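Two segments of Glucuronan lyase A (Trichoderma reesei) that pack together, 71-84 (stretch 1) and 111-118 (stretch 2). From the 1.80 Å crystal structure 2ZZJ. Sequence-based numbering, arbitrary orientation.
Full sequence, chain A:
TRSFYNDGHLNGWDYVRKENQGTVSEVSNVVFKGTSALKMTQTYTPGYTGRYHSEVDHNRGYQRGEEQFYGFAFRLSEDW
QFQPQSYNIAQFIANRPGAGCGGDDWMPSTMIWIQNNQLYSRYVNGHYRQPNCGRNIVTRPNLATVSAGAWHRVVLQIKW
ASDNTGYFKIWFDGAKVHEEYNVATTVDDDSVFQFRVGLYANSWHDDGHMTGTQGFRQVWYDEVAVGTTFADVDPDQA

Stretch 1 71-84: GFAFRLSEDWQFQP
Stretch 2 (111-118) MIWIQNNQ

Stretch 1 opens inside a strand that begins earlier and ends at Leu-76. A type I turn follows from Ser-77 to Trp-80, and the chain then continues to Pro-84. Stretch 2 enters as a strand from Met-111 and leads into a type II' turn from Gln-115 to Gln-118. Both strands are extended, with phi -84° to -158° and psi 123° to 166°. Their axes run in nearly the same direction, 23° apart, and come no closer than 11.1 Å. At that spacing side chains, not backbone, fill the gap. The contact buries 454 Å², both sides summed.

In both strands alternate residues point toward the partner. Phe-72, Phe-74 and Leu-76 do so from stretch 1, Ile-112 and Ile-114 from stretch 2. Ala-73 and Arg-75 are out of reach. Phe-72 (p, chi2 101°) presents a ring edge to Ile-112 (m, t). Phe-72 CE2 is 4.1 Å from Ile-112 CD1. Ile-114 (m, m) is the main bump. Its CD1 lies 4.3 Å from CE1 of Phe-74 (chi1 80°, p; chi2 94°). Its CG1 lies 4.3 Å from CD2 of Leu-76 (m, t). Its CG2 lies 4.5 Å from NE1 of Trp-80 (t, chi2 -93°). These three side chains make a hollow for it. The Phe-74 and Leu-76 contacts are apolar; Trp-80 borders the methyl CG2 with its NE1, whose hydrogen goes to water 1.

The Ser-77 turn brings Trp-80 to this hollow. The turn is closed by Trp-80 N donating to Ser-77 O, 3.0 Å. Ser-77 OG also donates to Asp-79 OD1 at 2.9 Å.

Beyond the turn the backbones meet. CA of Pro-84 and CA of Asn-116 are 4.6 Å apart. Asn-116 N donates to Gln-83 O at 2.9 Å, the one direct hydrogen bond between the stretches, with an angle of 136°. Asn-116 has phi/psi 54/-131, as the II' turn requires. Gln-115 and Gln-118 pair their backbones both ways, N to O, each at 3.0 Å.

Phe-82 (m, chi2 -85°) packs against this turn. Its edge meets Asn-116 O, 3.3 Å from Phe-82 CD1, and Phe-82 CD1 is 3.5 Å from Asn-117 CA. Pro-84, its ring C-gamma endo, sets CA 3.3 Å from Asn-116 OD1. Pro-84 O lies 3.3 Å from Gln-115 CG. Trp-113 NE1 donates to Gln-115 OE1 at 2.8 Å.

Two waters fill polar gaps. Water 1 accepts from Trp-80 NE1 (3.0 Å) and Gln-83 N (3.1 Å), and its oxygen is 2.7 Å from Asn-116 O. Water 2 donates to Pro-84 O (2.8 Å) and accepts from Gln-115 NE2 (3.3 Å).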

# COMPACT_ATOMS: atom_id res chain seq x y z
N GLY A 71 3.11 -8.81 4.57
CA GLY A 71 2.64 -9.70 3.50
C GLY A 71 1.17 -9.41 3.25
O GLY A 71 0.41 -9.09 4.19
N PHE A 72 0.74 -9.51 2.00
CA PHE A 72 -0.71 -9.49 1.70
C PHE A 72 -0.96 -10.13 0.37
O PHE A 72 -0.03 -10.23 -0.48
CB PHE A 72 -1.32 -8.11 1.73
CG PHE A 72 -0.71 -7.13 0.74
CD1 PHE A 72 -1.36 -6.86 -0.45
CD2 PHE A 72 0.51 -6.50 1.03
CE1 PHE A 72 -0.80 -5.94 -1.39
CE2 PHE A 72 1.08 -5.60 0.11
CZ PHE A 72 0.43 -5.32 -1.09
N ALA A 73 -2.19 -10.62 0.19
CA ALA A 73 -2.58 -11.06 -1.13
C ALA A 73 -3.53 -10.03 -1.73
O ALA A 73 -4.33 -9.43 -1.01
CB ALA A 73 -3.25 -12.43 -1.06
N PHE A 74 -3.45 -9.82 -3.03
CA PHE A 74 -4.41 -8.94 -3.73
C PHE A 74 -4.75 -9.47 -5.11
O PHE A 74 -4.02 -10.29 -5.66
CB PHE A 74 -3.90 -7.49 -3.82
CG PHE A 74 -2.89 -7.27 -4.92
CD1 PHE A 74 -3.30 -6.81 -6.17
CD2 PHE A 74 -1.54 -7.60 -4.72
CE1 PHE A 74 -2.36 -6.63 -7.23
CE2 PHE A 74 -0.57 -7.43 -5.78
CZ PHE A 74 -1.01 -6.95 -7.02
N ARG A 75 -5.86 -8.98 -5.66
CA ARG A 75 -6.39 -9.47 -6.91
C ARG A 75 -7.09 -8.31 -7.60
O ARG A 75 -7.96 -7.67 -7.01
CB ARG A 75 -7.39 -10.59 -6.63
CG ARG A 75 -8.01 -11.18 -7.90
CD ARG A 75 -9.14 -12.09 -7.49
NE ARG A 75 -9.73 -12.81 -8.62
CZ ARG A 75 -10.71 -12.33 -9.37
NH1 ARG A 75 -11.20 -11.13 -9.14
NH2 ARG A 75 -11.21 -13.05 -10.37
N LEU A 76 -6.71 -8.05 -8.85
CA LEU A 76 -7.47 -7.10 -9.65
C LEU A 76 -8.65 -7.82 -10.28
O LEU A 76 -8.57 -9.02 -10.57
CB LEU A 76 -6.63 -6.54 -10.78
CG LEU A 76 -5.26 -5.94 -10.40
CD1 LEU A 76 -4.48 -5.47 -11.64
CD2 LEU A 76 -5.44 -4.79 -9.41
N SER A 77 -9.72 -7.09 -10.57
CA SER A 77 -10.84 -7.67 -11.33
C SER A 77 -10.33 -8.33 -12.62
O SER A 77 -9.37 -7.90 -13.24
CB SER A 77 -11.88 -6.62 -11.69
OG SER A 77 -11.29 -5.70 -12.60
N GLU A 78 -10.98 -9.42 -13.00
CA GLU A 78 -10.59 -10.07 -14.25
C GLU A 78 -10.66 -9.11 -15.47
O GLU A 78 -9.85 -9.20 -16.39
CB GLU A 78 -11.47 -11.27 -14.47
CG GLU A 78 -11.29 -11.77 -15.89
CD GLU A 78 -12.02 -13.04 -16.17
OE1 GLU A 78 -11.48 -13.76 -17.03
OE2 GLU A 78 -13.09 -13.31 -15.55
N ASP A 79 -11.63 -8.20 -15.46
CA ASP A 79 -11.80 -7.24 -16.52
C ASP A 79 -11.12 -5.89 -16.26
O ASP A 79 -11.55 -4.88 -16.84
CB ASP A 79 -13.29 -7.03 -16.78
CG ASP A 79 -14.03 -6.46 -15.57
OD1 ASP A 79 -13.38 -5.99 -14.60
OD2 ASP A 79 -15.26 -6.48 -15.61
N TRP A 80 -10.08 -5.89 -15.41
CA TRP A 80 -9.30 -4.70 -15.10
C TRP A 80 -8.85 -4.04 -16.39
O TRP A 80 -8.33 -4.73 -17.28
CB TRP A 80 -8.07 -5.04 -14.23
CG TRP A 80 -7.26 -3.83 -13.78
CD1 TRP A 80 -6.17 -3.28 -14.41
CD2 TRP A 80 -7.46 -3.06 -12.58
NE1 TRP A 80 -5.70 -2.19 -13.69
CE2 TRP A 80 -6.46 -2.05 -12.55
CE3 TRP A 80 -8.39 -3.13 -11.52
CZ2 TRP A 80 -6.35 -1.10 -11.51
CZ3 TRP A 80 -8.27 -2.20 -10.48
CH2 TRP A 80 -7.27 -1.19 -10.49
N GLN A 81 -9.05 -2.74 -16.49
CA GLN A 81 -8.68 -1.99 -17.70
C GLN A 81 -7.36 -1.32 -17.40
O GLN A 81 -7.30 -0.29 -16.71
CB GLN A 81 -9.80 -0.99 -18.05
CG GLN A 81 -9.69 -0.41 -19.46
CD GLN A 81 -10.74 0.66 -19.70
OE1 GLN A 81 -10.46 1.85 -19.61
NE2 GLN A 81 -11.96 0.23 -19.94
N PHE A 82 -6.28 -1.89 -17.92
CA PHE A 82 -4.96 -1.37 -17.63
C PHE A 82 -4.83 0.01 -18.28
O PHE A 82 -5.20 0.19 -19.47
CB PHE A 82 -3.88 -2.37 -18.11
CG PHE A 82 -3.86 -3.66 -17.34
CD1 PHE A 82 -3.15 -3.75 -16.14
CD2 PHE A 82 -4.56 -4.77 -17.79
CE1 PHE A 82 -3.13 -4.92 -15.40
CE2 PHE A 82 -4.54 -5.96 -17.08
CZ PHE A 82 -3.83 -6.03 -15.86
N GLN A 83 -4.33 0.97 -17.49
CA GLN A 83 -4.16 2.37 -17.86
C GLN A 83 -2.90 2.93 -17.21
O GLN A 83 -2.46 2.41 -16.16
CB GLN A 83 -5.40 3.22 -17.47
CG GLN A 83 -6.67 2.84 -18.19
CD GLN A 83 -6.65 3.17 -19.69
OE1 GLN A 83 -5.70 3.75 -20.20
NE2 GLN A 83 -7.72 2.81 -20.38
N PRO A 84 -2.28 3.95 -17.84
CA PRO A 84 -1.06 4.59 -17.37
C PRO A 84 -1.16 5.34 -16.04
O PRO A 84 -0.13 5.69 -15.47
CB PRO A 84 -0.71 5.60 -18.48
CG PRO A 84 -1.90 5.68 -19.38
CD PRO A 84 -2.71 4.46 -19.17
N MET A 111 4.86 3.37 -0.75
CA MET A 111 3.55 3.12 -1.39
C MET A 111 3.72 2.01 -2.39
O MET A 111 4.82 1.80 -2.96
CB MET A 111 2.99 4.39 -2.08
CG MET A 111 2.74 5.58 -1.13
SD MET A 111 2.28 7.09 -2.06
CE MET A 111 0.53 6.86 -2.11
N ILE A 112 2.63 1.29 -2.62
CA ILE A 112 2.64 0.23 -3.62
C ILE A 112 1.49 0.48 -4.56
O ILE A 112 0.36 0.69 -4.12
CB ILE A 112 2.51 -1.19 -2.95
CG1 ILE A 112 3.58 -1.35 -1.84
CG2 ILE A 112 2.56 -2.30 -4.07
CD1 ILE A 112 3.64 -2.70 -1.14
N TRP A 113 1.75 0.47 -5.87
CA TRP A 113 0.70 0.79 -6.82
C TRP A 113 0.84 0.06 -8.14
O TRP A 113 1.87 -0.56 -8.37
CB TRP A 113 0.56 2.31 -7.04
CG TRP A 113 1.71 3.05 -7.76
CD1 TRP A 113 1.70 3.49 -9.07
CD2 TRP A 113 2.93 3.54 -7.19
NE1 TRP A 113 2.87 4.17 -9.35
CE2 TRP A 113 3.64 4.22 -8.22
CE3 TRP A 113 3.52 3.47 -5.90
CZ2 TRP A 113 4.88 4.84 -8.01
CZ3 TRP A 113 4.77 4.06 -5.69
CH2 TRP A 113 5.44 4.74 -6.76
N ILE A 114 -0.24 0.09 -8.92
CA ILE A 114 -0.28 -0.41 -10.32
C ILE A 114 -0.18 0.79 -11.26
O ILE A 114 -0.91 1.75 -11.10
CB ILE A 114 -1.63 -1.16 -10.64
CG1 ILE A 114 -1.95 -2.24 -9.59
CG2 ILE A 114 -1.58 -1.85 -12.00
CD1 ILE A 114 -0.92 -3.33 -9.50
N GLN A 115 0.73 0.73 -12.24
CA GLN A 115 0.82 1.74 -13.30
C GLN A 115 0.92 0.93 -14.58
O GLN A 115 1.78 0.09 -14.69
CB GLN A 115 2.08 2.60 -13.07
CG GLN A 115 2.07 3.97 -13.67
CD GLN A 115 3.22 4.85 -13.15
OE1 GLN A 115 3.32 5.16 -11.96
NE2 GLN A 115 4.07 5.31 -14.08
N ASN A 116 0.01 1.13 -15.53
CA ASN A 116 -0.10 0.19 -16.66
C ASN A 116 -0.28 -1.22 -16.08
O ASN A 116 -1.09 -1.39 -15.16
CB ASN A 116 1.13 0.30 -17.58
CG ASN A 116 1.20 1.67 -18.28
OD1 ASN A 116 0.27 2.02 -19.01
ND2 ASN A 116 2.28 2.42 -18.08
N ASN A 117 0.49 -2.21 -16.54
CA ASN A 117 0.36 -3.56 -15.95
C ASN A 117 1.51 -3.91 -15.02
O ASN A 117 1.86 -5.07 -14.83
CB ASN A 117 0.19 -4.64 -17.03
CG ASN A 117 1.42 -4.83 -17.86
OD1 ASN A 117 2.32 -3.99 -17.87
ND2 ASN A 117 1.48 -5.96 -18.57
N GLN A 118 2.10 -2.89 -14.41
CA GLN A 118 3.31 -3.09 -13.64
C GLN A 118 3.11 -2.68 -12.19
O GLN A 118 2.48 -1.66 -11.92
CB GLN A 118 4.41 -2.24 -14.26
CG GLN A 118 4.79 -2.69 -15.69
CD GLN A 118 5.51 -4.03 -15.66
OE1 GLN A 118 5.15 -4.96 -16.39
NE2 GLN A 118 6.44 -4.16 -14.74
O HOH W 1 -3.61 -0.41 -14.82
O HOH W 2 2.26 5.51 -16.83